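Local atomic coordinates of EF-P arginine 32 rhamnosyl-transferase (PDB entry 5NV8), a protein that belongs to the EarP family of glycosyltransferases and holds 2'-deoxy-thymidine-beta-l-rhamnose in a pocket. Residues H321-A333 and A354-W368. Numbering follows the deposited sequence.
Sequences HYRCGLSDDADAA and ARQHWPELQQHARLW
Tyr322 stands between His364 and Trp368, and the three rings show how an aromatic cluster can tie two helices together. The tyrosine ring turns its CD1–CE1 edge to the face of Trp368, CD1 lying 3.5 Å from Trp368 CD2, the tyrosine plane at 68° to that of the five-membered ring of Trp368. One face of the same ring receives the edge of His364, nearly perpendicular at 89°, so Tyr322 serves as edge in one T-shaped pair and as face in the other. His364, its CG anti to the backbone N (chi1 -172°), reaches across from helix 358-373 and offers a face to Leu326, whose CD1 sits over the ring centre in a CH-pi contact, 3.5 Å from His364 CG. The contact belongs to a helical region of this glycosyltransferase: helix 315-322 leads into a type I turn from Arg323 to Leu326, and Ser327 holds the N-cap position of helix 328-343; the turn and the start of that helix pack against helix 358-373, with Ala333 touching Ala354 and His357. There, Ser327 OG donates to the syn lone pair of Glu360 OE1 at 2.5 Å, while Ser327 N makes a weak bond to Glu360 OE2. Trp368 NE1 hydrogen-bonds to Gln293 OE1.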
ATOM      1  N   HIS A 321      -8.780  15.209   3.766  1.00 45.72           N
ATOM      2  CA  HIS A 321      -8.941  15.236   2.317  1.00 43.71           C
ATOM      3  C   HIS A 321      -9.692  14.021   1.790  1.00 45.78           C
ATOM      4  O   HIS A 321     -10.439  14.139   0.812  1.00 53.11           O
ATOM      5  CB  HIS A 321      -7.578  15.310   1.618  1.00 41.10           C
ATOM      6  CG  HIS A 321      -6.569  16.151   2.333  1.00 52.08           C
ATOM      7  ND1 HIS A 321      -5.816  15.677   3.386  1.00 59.07           N
ATOM      8  CD2 HIS A 321      -6.176  17.432   2.137  1.00 58.43           C
ATOM      9  CE1 HIS A 321      -5.008  16.632   3.812  1.00 60.20           C
ATOM     10  NE2 HIS A 321      -5.208  17.707   3.072  1.00 59.90           N
ATOM     11  N   TYR A 322      -9.511  12.859   2.424  1.00 42.57           N
ATOM     12  CA  TYR A 322     -10.046  11.614   1.881  1.00 33.96           C
ATOM     13  C   TYR A 322     -11.564  11.550   1.972  1.00 34.52           C
ATOM     14  O   TYR A 322     -12.202  10.896   1.141  1.00 52.22           O
ATOM     15  CB  TYR A 322      -9.424  10.419   2.607  1.00 40.85           C
ATOM     16  CG  TYR A 322      -9.503   9.114   1.839  1.00 35.65           C
ATOM     17  CD1 TYR A 322      -8.766   8.925   0.677  1.00 38.94           C
ATOM     18  CD2 TYR A 322     -10.310   8.073   2.279  1.00 33.43           C
ATOM     19  CE1 TYR A 322      -8.833   7.737  -0.029  1.00 35.58           C
ATOM     20  CE2 TYR A 322     -10.384   6.880   1.581  1.00 34.15           C
ATOM     21  CZ  TYR A 322      -9.643   6.717   0.429  1.00 38.67           C
ATOM     22  OH  TYR A 322      -9.711   5.535  -0.272  1.00 25.72           O
ATOM     23  N   ARG A 323     -12.159  12.220   2.953  1.00 39.68           N
ATOM     24  CA  ARG A 323     -13.579  12.076   3.254  1.00 42.23           C
ATOM     25  C   ARG A 323     -14.462  13.110   2.563  1.00 54.51           C
ATOM     26  O   ARG A 323     -15.676  13.114   2.793  1.00 64.16           O
ATOM     27  CB  ARG A 323     -13.792  12.169   4.769  1.00 39.88           C
ATOM     28  CG  ARG A 323     -13.821  13.602   5.278  1.00 47.11           C
ATOM     29  CD  ARG A 323     -13.794  13.669   6.788  1.00 58.01           C
ATOM     30  NE  ARG A 323     -15.106  14.014   7.323  1.00 61.11           N
ATOM     31  CZ  ARG A 323     -15.347  14.267   8.605  1.00 62.14           C
ATOM     32  NH1 ARG A 323     -14.357  14.229   9.486  1.00 63.07           N
ATOM     33  NH2 ARG A 323     -16.574  14.568   9.001  1.00 59.19           N
ATOM     34  N   CYS A 324     -13.895  13.961   1.703  1.00 56.90           N
ATOM     35  CA  CYS A 324     -14.578  15.193   1.312  1.00 61.10           C
ATOM     36  C   CYS A 324     -15.868  14.928   0.538  1.00 59.55           C
ATOM     37  O   CYS A 324     -16.874  15.614   0.753  1.00 64.87           O
ATOM     38  CB  CYS A 324     -13.630  16.073   0.497  1.00 56.93           C
ATOM     39  SG  CYS A 324     -12.493  17.050   1.509  1.00 58.96           S
ATOM     40  N   GLY A 325     -15.867  13.946  -0.362  1.00 56.05           N
ATOM     41  CA  GLY A 325     -16.983  13.797  -1.278  1.00 59.31           C
ATOM     42  C   GLY A 325     -18.150  12.934  -0.835  1.00 59.02           C
ATOM     43  O   GLY A 325     -19.178  12.917  -1.519  1.00 52.29           O
ATOM     44  N   LEU A 326     -18.042  12.228   0.284  1.00 39.09           N
ATOM     45  CA  LEU A 326     -19.042  11.233   0.644  1.00 45.15           C
ATOM     46  C   LEU A 326     -20.197  11.849   1.433  1.00 47.13           C
ATOM     47  O   LEU A 326     -20.070  12.902   2.063  1.00 47.05           O
ATOM     48  CB  LEU A 326     -18.407  10.100   1.450  1.00 36.35           C
ATOM     49  CG  LEU A 326     -17.474   9.187   0.654  1.00 50.58           C
ATOM     50  CD1 LEU A 326     -16.449   8.534   1.567  1.00 49.37           C
ATOM     51  CD2 LEU A 326     -18.270   8.136  -0.110  1.00 51.79           C
ATOM     52  N   SER A 327     -21.338  11.162   1.385  1.00 41.61           N
ATOM     53  CA  SER A 327     -22.516  11.577   2.130  1.00 48.83           C
ATOM     54  C   SER A 327     -22.297  11.378   3.629  1.00 46.33           C
ATOM     55  O   SER A 327     -21.325  10.761   4.068  1.00 48.23           O
ATOM     56  CB  SER A 327     -23.745  10.796   1.663  1.00 51.19           C
ATOM     57  OG  SER A 327     -23.567   9.406   1.869  1.00 46.50           O
ATOM     58  N   ASP A 328     -23.236  11.903   4.419  1.00 49.93           N
ATOM     59  CA  ASP A 328     -23.077  11.886   5.871  1.00 51.11           C
ATOM     60  C   ASP A 328     -23.037  10.462   6.413  1.00 53.17           C
ATOM     61  O   ASP A 328     -22.261  10.161   7.329  1.00 51.59           O
ATOM     62  CB  ASP A 328     -24.202  12.682   6.527  1.00 49.14           C
ATOM     63  CG  ASP A 328     -24.124  14.161   6.210  1.00 62.86           C
ATOM     64  OD1 ASP A 328     -23.103  14.792   6.557  1.00 68.56           O
ATOM     65  OD2 ASP A 328     -25.080  14.691   5.606  1.00 67.61           O
ATOM     66  N   ASP A 329     -23.861   9.569   5.862  1.00 48.33           N
ATOM     67  CA  ASP A 329     -23.843   8.184   6.317  1.00 49.16           C
ATOM     68  C   ASP A 329     -22.573   7.469   5.860  1.00 47.95           C
ATOM     69  O   ASP A 329     -22.029   6.635   6.591  1.00 47.09           O
ATOM     70  CB  ASP A 329     -25.091   7.452   5.822  1.00 52.77           C
ATOM     71  CG  ASP A 329     -26.338   7.815   6.618  1.00 56.02           C
ATOM     72  OD1 ASP A 329     -26.197   8.332   7.747  1.00 56.46           O
ATOM     73  OD2 ASP A 329     -27.460   7.574   6.120  1.00 45.80           O
ATOM     74  N   ALA A 330     -22.082   7.788   4.659  1.00 41.54           N
ATOM     75  CA  ALA A 330     -20.857   7.160   4.173  1.00 44.13           C
ATOM     76  C   ALA A 330     -19.619   7.783   4.807  1.00 41.99           C
ATOM     77  O   ALA A 330     -18.651   7.076   5.108  1.00 41.06           O
ATOM     78  CB  ALA A 330     -20.780   7.256   2.650  1.00 37.62           C
ATOM     79  N   ASP A 331     -19.630   9.104   5.003  1.00 37.39           N
ATOM     80  CA  ASP A 331     -18.536   9.771   5.702  1.00 38.13           C
ATOM     81  C   ASP A 331     -18.365   9.207   7.107  1.00 43.68           C
ATOM     82  O   ASP A 331     -17.247   8.901   7.536  1.00 37.56           O
ATOM     83  CB  ASP A 331     -18.798  11.281   5.746  1.00 40.80           C
ATOM     84  CG  ASP A 331     -17.631  12.070   6.304  1.00 51.01           C
ATOM     85  OD1 ASP A 331     -17.390  12.005   7.527  1.00 56.29           O
ATOM     86  OD2 ASP A 331     -16.962  12.774   5.518  1.00 48.23           O
ATOM     87  N   ALA A 332     -19.475   9.049   7.835  1.00 48.87           N
ATOM     88  CA  ALA A 332     -19.410   8.531   9.198  1.00 51.99           C
ATOM     89  C   ALA A 332     -18.911   7.092   9.225  1.00 47.76           C
ATOM     90  O   ALA A 332     -18.181   6.698  10.141  1.00 50.07           O
ATOM     91  CB  ALA A 332     -20.781   8.631   9.865  1.00 48.44           C
ATOM     92  N   ALA A 333     -19.297   6.291   8.227  1.00 46.32           N
ATOM     93  CA  ALA A 333     -18.888   4.892   8.210  1.00 33.56           C
ATOM     94  C   ALA A 333     -17.412   4.740   7.868  1.00 32.53           C
ATOM     95  O   ALA A 333     -16.773   3.775   8.305  1.00 43.64           O
ATOM     96  CB  ALA A 333     -19.750   4.108   7.221  1.00 34.12           C
ATOM     97  N   ALA A 354     -19.679   0.112   7.263  1.00 32.06           N
ATOM     98  CA  ALA A 354     -19.084   0.477   5.981  1.00 32.13           C
ATOM     99  C   ALA A 354     -19.652  -0.360   4.841  1.00 41.92           C
ATOM    100  O   ALA A 354     -19.789   0.138   3.717  1.00 26.85           O
ATOM    101  CB  ALA A 354     -17.564   0.330   6.042  1.00 27.20           C
ATOM    102  N   ARG A 355     -19.988  -1.624   5.109  1.00 38.19           N
ATOM    103  CA  ARG A 355     -20.576  -2.475   4.082  1.00 35.15           C
ATOM    104  C   ARG A 355     -21.974  -2.023   3.683  1.00 35.36           C
ATOM    105  O   ARG A 355     -22.432  -2.369   2.590  1.00 42.32           O
ATOM    106  CB  ARG A 355     -20.617  -3.926   4.559  1.00 33.00           C
ATOM    107  CG  ARG A 355     -19.249  -4.578   4.697  1.00 31.86           C
ATOM    108  CD  ARG A 355     -18.670  -4.948   3.345  1.00 34.42           C
ATOM    109  NE  ARG A 355     -19.410  -6.037   2.713  1.00 37.88           N
ATOM    110  CZ  ARG A 355     -19.502  -6.209   1.398  1.00 36.68           C
ATOM    111  NH1 ARG A 355     -18.898  -5.364   0.575  1.00 46.75           N
ATOM    112  NH2 ARG A 355     -20.194  -7.225   0.906  1.00 26.93           N
ATOM    113  N   GLN A 356     -22.661  -1.262   4.539  1.00 40.77           N
ATOM    114  CA  GLN A 356     -23.957  -0.701   4.176  1.00 40.35           C
ATOM    115  C   GLN A 356     -23.853   0.344   3.075  1.00 35.10           C
ATOM    116  O   GLN A 356     -24.882   0.718   2.502  1.00 33.09           O
ATOM    117  CB  GLN A 356     -24.633  -0.070   5.400  1.00 48.75           C
ATOM    118  CG  GLN A 356     -24.677  -0.953   6.633  1.00 47.50           C
ATOM    119  CD  GLN A 356     -25.313  -2.301   6.363  1.00 57.02           C
ATOM    120  OE1 GLN A 356     -24.633  -3.326   6.326  1.00 61.24           O
ATOM    121  NE2 GLN A 356     -26.628  -2.307   6.173  1.00 54.45           N
ATOM    122  N   HIS A 357     -22.650   0.819   2.770  1.00 29.46           N
ATOM    123  CA  HIS A 357     -22.441   1.892   1.806  1.00 39.11           C
ATOM    124  C   HIS A 357     -21.366   1.510   0.799  1.00 36.00           C
ATOM    125  O   HIS A 357     -20.583   2.352   0.355  1.00 39.30           O
ATOM    126  CB  HIS A 357     -22.071   3.193   2.513  1.00 40.94           C
ATOM    127  CG  HIS A 357     -23.005   3.567   3.622  1.00 41.86           C
ATOM    128  ND1 HIS A 357     -24.295   3.996   3.395  1.00 35.39           N
ATOM    129  CD2 HIS A 357     -22.833   3.585   4.965  1.00 37.55           C
ATOM    130  CE1 HIS A 357     -24.878   4.258   4.550  1.00 39.20           C
ATOM    131  NE2 HIS A 357     -24.012   4.017   5.519  1.00 40.26           N
ATOM    132  N   TRP A 358     -21.314   0.234   0.418  1.00 31.97           N
ATOM    133  CA  TRP A 358     -20.231  -0.221  -0.450  1.00 30.72           C
ATOM    134  C   TRP A 358     -20.233   0.430  -1.829  1.00 37.68           C
ATOM    135  O   TRP A 358     -19.139   0.794  -2.300  1.00 39.50           O
ATOM    136  CB  TRP A 358     -20.263  -1.748  -0.568  1.00 25.75           C
ATOM    137  CG  TRP A 358     -18.902  -2.335  -0.713  1.00 29.03           C
ATOM    138  CD1 TRP A 358     -18.376  -2.919  -1.827  1.00 24.01           C
ATOM    139  CD2 TRP A 358     -17.877  -2.383   0.289  1.00 25.21           C
ATOM    140  NE1 TRP A 358     -17.088  -3.331  -1.581  1.00 23.21           N
ATOM    141  CE2 TRP A 358     -16.759  -3.014  -0.288  1.00 31.11           C
ATOM    142  CE3 TRP A 358     -17.800  -1.954   1.619  1.00 26.20           C
ATOM    143  CZ2 TRP A 358     -15.576  -3.231   0.418  1.00 34.21           C
ATOM    144  CZ3 TRP A 358     -16.623  -2.171   2.320  1.00 27.53           C
ATOM    145  CH2 TRP A 358     -15.527  -2.803   1.717  1.00 34.08           C
ATOM    146  N   PRO A 359     -21.365   0.601  -2.527  1.00 32.45           N
ATOM    147  CA  PRO A 359     -21.310   1.321  -3.813  1.00 29.00           C
ATOM    148  C   PRO A 359     -20.747   2.727  -3.697  1.00 34.45           C
ATOM    149  O   PRO A 359     -20.006   3.169  -4.586  1.00 29.57           O
ATOM    150  CB  PRO A 359     -22.776   1.331  -4.267  1.00 30.64           C
ATOM    151  CG  PRO A 359     -23.355   0.121  -3.649  1.00 36.22           C
ATOM    152  CD  PRO A 359     -22.700   0.011  -2.300  1.00 38.03           C
ATOM    153  N   GLU A 360     -21.078   3.447  -2.622  1.00 30.63           N
ATOM    154  CA  GLU A 360     -20.509   4.776  -2.421  1.00 37.12           C
ATOM    155  C   GLU A 360     -19.010   4.701  -2.154  1.00 39.49           C
ATOM    156  O   GLU A 360     -18.241   5.514  -2.680  1.00 48.58           O
ATOM    157  CB  GLU A 360     -21.220   5.486  -1.267  1.00 42.77           C
ATOM    158  CG  GLU A 360     -22.264   6.502  -1.701  1.00 40.97           C
ATOM    159  CD  GLU A 360     -22.385   7.668  -0.734  1.00 44.37           C
ATOM    160  OE1 GLU A 360     -22.946   7.483   0.365  1.00 42.46           O
ATOM    161  OE2 GLU A 360     -21.916   8.773  -1.075  1.00 45.59           O
ATOM    162  N   LEU A 361     -18.577   3.733  -1.343  1.00 28.25           N
ATOM    163  CA  LEU A 361     -17.156   3.620  -1.026  1.00 36.84           C
ATOM    164  C   LEU A 361     -16.353   3.139  -2.230  1.00 40.65           C
ATOM    165  O   LEU A 361     -15.210   3.566  -2.428  1.00 37.03           O
ATOM    166  CB  LEU A 361     -16.956   2.684   0.167  1.00 32.79           C
ATOM    167  CG  LEU A 361     -17.655   3.094   1.467  1.00 32.65           C
ATOM    168  CD1 LEU A 361     -17.178   2.239   2.630  1.00 26.81           C
ATOM    169  CD2 LEU A 361     -17.429   4.567   1.757  1.00 28.76           C
ATOM    170  N   GLN A 362     -16.936   2.250  -3.040  1.00 39.20           N
ATOM    171  CA  GLN A 362     -16.272   1.799  -4.261  1.00 37.91           C
ATOM    172  C   GLN A 362     -15.990   2.970  -5.196  1.00 37.86           C
ATOM    173  O   GLN A 362     -14.873   3.121  -5.707  1.00 25.75           O
ATOM    174  CB  GLN A 362     -17.133   0.752  -4.969  1.00 35.05           C
ATOM    175  CG  GLN A 362     -17.145  -0.619  -4.316  1.00 36.53           C
ATOM    176  CD  GLN A 362     -17.887  -1.646  -5.149  1.00 35.71           C
ATOM    177  OE1 GLN A 362     -18.966  -2.107  -4.774  1.00 40.18           O
ATOM    178  NE2 GLN A 362     -17.312  -2.008  -6.291  1.00 27.07           N
ATOM    179  N   GLN A 363     -17.002   3.807  -5.439  1.00 32.32           N
ATOM    180  CA  GLN A 363     -16.819   4.957  -6.317  1.00 41.01           C
ATOM    181  C   GLN A 363     -15.864   5.974  -5.704  1.00 41.11           C
ATOM    182  O   GLN A 363     -15.070   6.597  -6.418  1.00 52.39           O
ATOM    183  CB  GLN A 363     -18.174   5.600  -6.621  1.00 44.33           C
ATOM    184  CG  GLN A 363     -18.192   6.498  -7.853  1.00 60.07           C
ATOM    185  CD  GLN A 363     -18.320   5.723  -9.153  1.00 74.17           C
ATOM    186  OE1 GLN A 363     -17.489   4.872  -9.466  1.00 81.70           O
ATOM    187  NE2 GLN A 363     -19.366   6.016  -9.916  1.00 74.23           N
ATOM    188  N   HIS A 364     -15.920   6.144  -4.380  1.00 29.22           N
ATOM    189  CA  HIS A 364     -15.044   7.102  -3.714  1.00 34.29           C
ATOM    190  C   HIS A 364     -13.577   6.709  -3.855  1.00 35.17           C
ATOM    191  O   HIS A 364     -12.708   7.572  -4.029  1.00 28.04           O
ATOM    192  CB  HIS A 364     -15.426   7.218  -2.241  1.00 35.55           C
ATOM    193  CG  HIS A 364     -14.709   8.311  -1.515  1.00 43.31           C
ATOM    194  ND1 HIS A 364     -15.065   9.637  -1.633  1.00 46.18           N
ATOM    195  CD2 HIS A 364     -13.659   8.277  -0.662  1.00 43.75           C
ATOM    196  CE1 HIS A 364     -14.265  10.373  -0.883  1.00 45.91           C
ATOM    197  NE2 HIS A 364     -13.402   9.573  -0.284  1.00 44.90           N
ATOM    198  N   ALA A 365     -13.282   5.409  -3.781  1.00 31.34           N
ATOM    199  CA  ALA A 365     -11.900   4.960  -3.913  1.00 31.72           C
ATOM    200  C   ALA A 365     -11.375   5.183  -5.328  1.00 33.41           C
ATOM    201  O   ALA A 365     -10.207   5.541  -5.511  1.00 41.71           O
ATOM    202  CB  ALA A 365     -11.788   3.489  -3.520  1.00 34.65           C
ATOM    203  N   ARG A 366     -12.223   4.975  -6.340  1.00 34.51           N
ATOM    204  CA  ARG A 366     -11.815   5.245  -7.716  1.00 25.85           C
ATOM    205  C   ARG A 366     -11.566   6.731  -7.934  1.00 37.48           C
ATOM    206  O   ARG A 366     -10.578   7.116  -8.572  1.00 34.41           O
ATOM    207  CB  ARG A 366     -12.879   4.744  -8.695  1.00 32.31           C
ATOM    208  CG  ARG A 366     -13.187   3.262  -8.594  1.00 32.55           C
ATOM    209  CD  ARG A 366     -12.063   2.432  -9.187  1.00 38.16           C
ATOM    210  NE  ARG A 366     -11.773   2.813 -10.564  1.00 36.44           N
ATOM    211  CZ  ARG A 366     -11.053   2.078 -11.404  1.00 34.99           C
ATOM    212  NH1 ARG A 366     -10.548   0.919 -11.007  1.00 33.02           N
ATOM    213  NH2 ARG A 366     -10.839   2.502 -12.644  1.00 48.37           N
ATOM    214  N   LEU A 367     -12.454   7.580  -7.412  1.00 28.26           N
ATOM    215  CA  LEU A 367     -12.331   9.015  -7.637  1.00 29.74           C
ATOM    216  C   LEU A 367     -11.100   9.596  -6.952  1.00 36.68           C
ATOM    217  O   LEU A 367     -10.515  10.562  -7.453  1.00 41.61           O
ATOM    218  CB  LEU A 367     -13.597   9.725  -7.157  1.00 36.00           C
ATOM    219  CG  LEU A 367     -14.844   9.486  -8.012  1.00 38.27           C
ATOM    220  CD1 LEU A 367     -16.115   9.612  -7.182  1.00 39.29           C
ATOM    221  CD2 LEU A 367     -14.871  10.445  -9.190  1.00 44.41           C
ATOM    222  N   TRP A 368     -10.690   9.031  -5.814  1.00 36.35           N
ATOM    223  CA  TRP A 368      -9.497   9.533  -5.139  1.00 38.02           C
ATOM    224  C   TRP A 368      -8.237   9.222  -5.937  1.00 34.69           C
ATOM    225  O   TRP A 368      -7.346  10.072  -6.056  1.00 31.28           O
ATOM    226  CB  TRP A 368      -9.392   8.945  -3.732  1.00 33.15           C
ATOM    227  CG  TRP A 368      -8.159   9.401  -3.012  1.00 37.00           C
ATOM    228  CD1 TRP A 368      -6.970   8.738  -2.915  1.00 35.39           C
ATOM    229  CD2 TRP A 368      -7.991  10.633  -2.299  1.00 29.90           C
ATOM    230  NE1 TRP A 368      -6.072   9.479  -2.182  1.00 37.79           N
ATOM    231  CE2 TRP A 368      -6.674  10.646  -1.793  1.00 33.27           C
ATOM    232  CE3 TRP A 368      -8.825  11.724  -2.037  1.00 31.39           C
ATOM    233  CZ2 TRP A 368      -6.176  11.706  -1.037  1.00 39.70           C
ATOM    234  CZ3 TRP A 368      -8.327  12.777  -1.288  1.00 38.12           C
ATOM    235  CH2 TRP A 368      -7.015  12.759  -0.796  1.00 42.56           C
TER
HETATM  236  O   HOH W   1      -8.484   4.916  -2.556  1.00 19.36           O